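Local coordinates for protein sortase SrtE1 (Streptomyces coelicolor, PDB 5CUW) that cleaves surface proteins at Leu-Ala-x-Thr-Gly-type sorting signals and joins them to the cell wall as a class E transpeptidase, at residues A[151-161]-A[173-182]. Sequence-based numbering, arbitrary orientation.
Sequences FKGPGRYITLT and MIVWGKMVEE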
loop_
_atom_site.group_PDB
_atom_site.type_symbol
_atom_site.label_atom_id
_atom_site.label_comp_id
_atom_site.label_asym_id
_atom_site.label_seq_id
_atom_site.Cartn_x
_atom_site.Cartn_y
_atom_site.Cartn_z
ATOM N N PHE A 151 8.737 -13.553 -0.631
ATOM C CA PHE A 151 7.578 -14.387 -0.312
ATOM C C PHE A 151 7.637 -15.656 -1.166
ATOM O O PHE A 151 7.896 -15.587 -2.364
ATOM C CB PHE A 151 6.259 -13.631 -0.551
ATOM C CG PHE A 151 6.093 -12.395 0.296
ATOM C CD1 PHE A 151 6.631 -12.330 1.568
ATOM C CD2 PHE A 151 5.399 -11.297 -0.189
ATOM C CE1 PHE A 151 6.488 -11.187 2.341
ATOM C CE2 PHE A 151 5.257 -10.157 0.573
ATOM C CZ PHE A 151 5.792 -10.101 1.842
ATOM N N LYS A 152 7.401 -16.811 -0.551
ATOM C CA LYS A 152 7.669 -18.088 -1.211
ATOM C C LYS A 152 6.485 -18.646 -1.997
ATOM O O LYS A 152 6.671 -19.435 -2.919
ATOM C CB LYS A 152 8.121 -19.123 -0.177
ATOM C CG LYS A 152 9.481 -18.817 0.451
ATOM C CD LYS A 152 9.744 -19.702 1.661
ATOM N N GLY A 153 5.274 -18.250 -1.632
ATOM C CA GLY A 153 4.093 -18.788 -2.284
ATOM C C GLY A 153 2.900 -17.884 -2.105
ATOM O O GLY A 153 3.049 -16.731 -1.682
ATOM N N PRO A 154 1.699 -18.391 -2.430
ATOM C CA PRO A 154 0.503 -17.564 -2.266
ATOM C C PRO A 154 0.233 -17.169 -0.804
ATOM O O PRO A 154 0.343 -17.978 0.120
ATOM C CB PRO A 154 -0.629 -18.452 -2.811
ATOM C CG PRO A 154 -0.061 -19.825 -2.906
ATOM C CD PRO A 154 1.414 -19.675 -3.096
ATOM N N GLY A 155 -0.108 -15.908 -0.611
ATOM C CA GLY A 155 -0.574 -15.434 0.680
ATOM C C GLY A 155 -1.398 -14.180 0.485
ATOM O O GLY A 155 -1.809 -13.878 -0.637
ATOM N N ARG A 156 -1.648 -13.455 1.572
ATOM C CA ARG A 156 -2.387 -12.197 1.507
ATOM C C ARG A 156 -1.444 -11.040 1.800
ATOM O O ARG A 156 -1.052 -10.821 2.945
ATOM C CB ARG A 156 -3.558 -12.205 2.489
ATOM C CG ARG A 156 -4.546 -13.347 2.222
ATOM C CD ARG A 156 -5.610 -13.432 3.314
ATOM N NE ARG A 156 -6.726 -12.519 3.088
ATOM C CZ ARG A 156 -7.804 -12.483 3.857
ATOM N NH1 ARG A 156 -7.886 -13.288 4.903
ATOM N NH2 ARG A 156 -8.793 -11.645 3.587
ATOM N N TYR A 157 -1.083 -10.307 0.759
ATOM C CA TYR A 157 -0.049 -9.291 0.869
ATOM C C TYR A 157 -0.505 -7.876 0.538
ATOM O O TYR A 157 -1.571 -7.634 -0.045
ATOM C CB TYR A 157 1.125 -9.662 -0.047
ATOM C CG TYR A 157 1.604 -11.101 0.077
ATOM C CD1 TYR A 157 2.154 -11.578 1.260
ATOM C CD2 TYR A 157 1.525 -11.972 -1.005
ATOM C CE1 TYR A 157 2.623 -12.877 1.361
ATOM C CE2 TYR A 157 1.973 -13.279 -0.909
ATOM C CZ TYR A 157 2.513 -13.727 0.268
ATOM O OH TYR A 157 2.956 -15.023 0.349
ATOM N N ILE A 158 0.337 -6.932 0.926
ATOM C CA ILE A 158 0.149 -5.549 0.560
ATOM C C ILE A 158 1.469 -5.018 0.022
ATOM O O ILE A 158 2.565 -5.418 0.480
ATOM C CB ILE A 158 -0.379 -4.695 1.768
ATOM C CG1 ILE A 158 -0.785 -3.294 1.296
ATOM C CG2 ILE A 158 0.658 -4.673 2.910
ATOM C CD1 ILE A 158 -1.645 -2.492 2.273
ATOM N N THR A 159 1.371 -4.160 -0.988
ATOM C CA THR A 159 2.548 -3.537 -1.580
ATOM C C THR A 159 2.370 -2.025 -1.583
ATOM O O THR A 159 1.370 -1.522 -2.085
ATOM C CB THR A 159 2.792 -4.017 -3.027
ATOM O OG1 THR A 159 2.777 -5.445 -3.058
ATOM C CG2 THR A 159 4.141 -3.501 -3.549
ATOM N N LEU A 160 3.334 -1.309 -1.028
ATOM C CA LEU A 160 3.321 0.157 -1.072
ATOM C C LEU A 160 4.430 0.646 -2.001
ATOM O O LEU A 160 5.586 0.247 -1.843
ATOM C CB LEU A 160 3.514 0.756 0.323
ATOM C CG LEU A 160 2.722 0.216 1.514
ATOM C CD1 LEU A 160 3.132 0.988 2.788
ATOM C CD2 LEU A 160 1.205 0.278 1.290
ATOM N N THR A 161 4.088 1.505 -2.963
ATOM C CA THR A 161 5.088 2.018 -3.911
ATOM C C THR A 161 5.153 3.542 -3.876
ATOM O O THR A 161 4.122 4.205 -3.787
ATOM C CB THR A 161 4.792 1.548 -5.366
ATOM O OG1 THR A 161 3.697 2.302 -5.922
ATOM C CG2 THR A 161 4.430 0.077 -5.382
ATOM N N MET A 173 10.566 3.090 -4.661
ATOM C CA MET A 173 10.816 2.379 -3.410
ATOM C C MET A 173 9.596 1.535 -3.083
ATOM O O MET A 173 8.467 2.032 -3.135
ATOM C CB MET A 173 11.110 3.374 -2.274
ATOM C CG MET A 173 10.930 2.798 -0.877
ATOM S SD MET A 173 11.541 3.929 0.404
ATOM C CE MET A 173 10.504 5.363 0.137
ATOM N N ILE A 174 9.811 0.273 -2.745
ATOM C CA ILE A 174 8.717 -0.668 -2.505
ATOM C C ILE A 174 8.771 -1.246 -1.085
ATOM O O ILE A 174 9.814 -1.715 -0.640
ATOM C CB ILE A 174 8.766 -1.836 -3.514
ATOM C CG1 ILE A 174 9.125 -1.333 -4.916
ATOM C CG2 ILE A 174 7.468 -2.632 -3.498
ATOM C CD1 ILE A 174 8.133 -0.378 -5.511
ATOM N N VAL A 175 7.647 -1.221 -0.384
ATOM C CA VAL A 175 7.546 -1.858 0.926
ATOM C C VAL A 175 6.419 -2.905 0.893
ATOM O O VAL A 175 5.331 -2.602 0.417
ATOM C CB VAL A 175 7.284 -0.811 2.021
ATOM C CG1 VAL A 175 6.977 -1.469 3.349
ATOM C CG2 VAL A 175 8.467 0.134 2.127
ATOM N N TRP A 176 6.695 -4.128 1.358
ATOM C CA TRP A 176 5.698 -5.216 1.400
ATOM C C TRP A 176 5.326 -5.632 2.827
ATOM O O TRP A 176 6.175 -5.636 3.730
ATOM C CB TRP A 176 6.206 -6.476 0.676
ATOM C CG TRP A 176 6.476 -6.352 -0.806
ATOM C CD1 TRP A 176 5.540 -6.385 -1.821
ATOM C CD2 TRP A 176 7.758 -6.257 -1.451
ATOM N NE1 TRP A 176 6.167 -6.278 -3.040
ATOM C CE2 TRP A 176 7.522 -6.200 -2.845
ATOM C CE3 TRP A 176 9.077 -6.199 -0.988
ATOM C CZ2 TRP A 176 8.555 -6.092 -3.774
ATOM C CZ3 TRP A 176 10.103 -6.088 -1.913
ATOM C CH2 TRP A 176 9.836 -6.037 -3.290
ATOM N N GLY A 177 4.068 -6.021 3.009
ATOM C CA GLY A 177 3.584 -6.548 4.272
ATOM C C GLY A 177 2.752 -7.807 4.080
ATOM O O GLY A 177 2.385 -8.148 2.952
ATOM N N LYS A 178 2.459 -8.492 5.185
ATOM C CA LYS A 178 1.666 -9.730 5.178
ATOM C C LYS A 178 0.516 -9.621 6.153
ATOM O O LYS A 178 0.711 -9.165 7.275
ATOM C CB LYS A 178 2.520 -10.935 5.575
ATOM C CG LYS A 178 3.712 -11.194 4.701
ATOM C CD LYS A 178 4.458 -12.425 5.193
ATOM C CE LYS A 178 4.803 -12.310 6.668
ATOM N NZ LYS A 178 5.539 -13.506 7.165
ATOM N N MET A 179 -0.661 -10.105 5.776
ATOM C CA MET A 179 -1.833 -9.956 6.638
ATOM C C MET A 179 -1.733 -10.806 7.897
ATOM O O MET A 179 -1.338 -11.968 7.839
ATOM C CB MET A 179 -3.109 -10.320 5.872
ATOM C CG MET A 179 -4.373 -9.783 6.555
ATOM S SD MET A 179 -5.876 -10.224 5.667
ATOM C CE MET A 179 -5.734 -9.168 4.216
ATOM N N VAL A 180 -2.102 -10.232 9.039
ATOM C CA VAL A 180 -2.073 -10.981 10.288
ATOM C C VAL A 180 -3.444 -11.044 10.966
ATOM O O VAL A 180 -3.662 -11.906 11.814
ATOM C CB VAL A 180 -1.034 -10.397 11.274
ATOM C CG1 VAL A 180 0.360 -10.509 10.671
ATOM C CG2 VAL A 180 -1.351 -8.954 11.591
ATOM N N GLU A 181 -4.362 -10.151 10.591
ATOM C CA GLU A 181 -5.707 -10.141 11.172
ATOM C C GLU A 181 -6.742 -9.604 10.181
ATOM O O GLU A 181 -6.513 -8.608 9.502
ATOM C CB GLU A 181 -5.755 -9.304 12.468
ATOM C CG GLU A 181 -7.092 -9.444 13.208
ATOM C CD GLU A 181 -7.243 -8.553 14.453
ATOM O OE1 GLU A 181 -6.352 -7.717 14.738
ATOM O OE2 GLU A 181 -8.278 -8.695 15.148
ATOM N N GLU A 182 -7.866 -10.298 10.079
ATOM C CA GLU A 182 -9.024 -9.794 9.352
ATOM C C GLU A 182 -10.113 -9.635 10.396
ATOM O O GLU A 182 -10.604 -10.623 10.942
ATOM C CB GLU A 182 -9.444 -10.748 8.223
ATOM C CG GLU A 182 -10.681 -10.305 7.454
ATOM C CD GLU A 182 -11.069 -11.275 6.339
ATOM O OE1 GLU A 182 -10.362 -12.286 6.153
ATOM O OE2 GLU A 182 -12.085 -11.028 5.653
#
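The guanidinium of Arg-156 has the thioether sulfur of Met-179 over one face and OE1 of Glu-182 at its edge. SD of Met-179 lies 3.5 Å from CZ of Arg-156, a polarisable sulfur suited to a flat cation. NH1 of Arg-156 (2.9 Å) and, weakly, its NH2 both meet the single oxygen OE1 of Glu-182, approached on its anti side and out of the carboxylate plane; the two planes stand 77° apart. The arginine chain reaches this place by bending at chi3 (84°), while Glu-182 stays extended beyond CG. Lys-85 also pairs with Glu-182, and Pro-82 O takes an NH2 hydrogen. A leucine in place of Arg-156 would probably leave Glu-182 without this partner and the Met-179 sulfur without its flat cation.

Further along the strands, Ile-158 and Gly-177 exchange two backbone bonds, as do Leu-160 and Val-175. Glycine suits position 177 because a CB there would press on CG2 of Ile-158. On the face that carries Tyr-157, Thr-159, Trp-176 and Lys-178, Phe-151 and Trp-176 form an offset edge-to-face pair, the phenyl edge toward the indole face (planes at 73°). The methylene stem of Lys-178 suits aromatic neighbours: its CG lies 3.6 Å from CE1 of Phe-151 and at the Tyr-157 ring edge. Beta-branched Thr-159 and Ile-174 present methyls to each other, their CG2 atoms tight at 3.4 Å, while OG1 of Thr-159 turns to Asn-88.

OG1 of Thr-161 and OH of Tyr-72, a probable substrate-recognition residue, are hydrogen-bonded; this antiparallel hairpin also carries the probable active-site residues Cys-163 and Arg-172 in the sortase beta barrel.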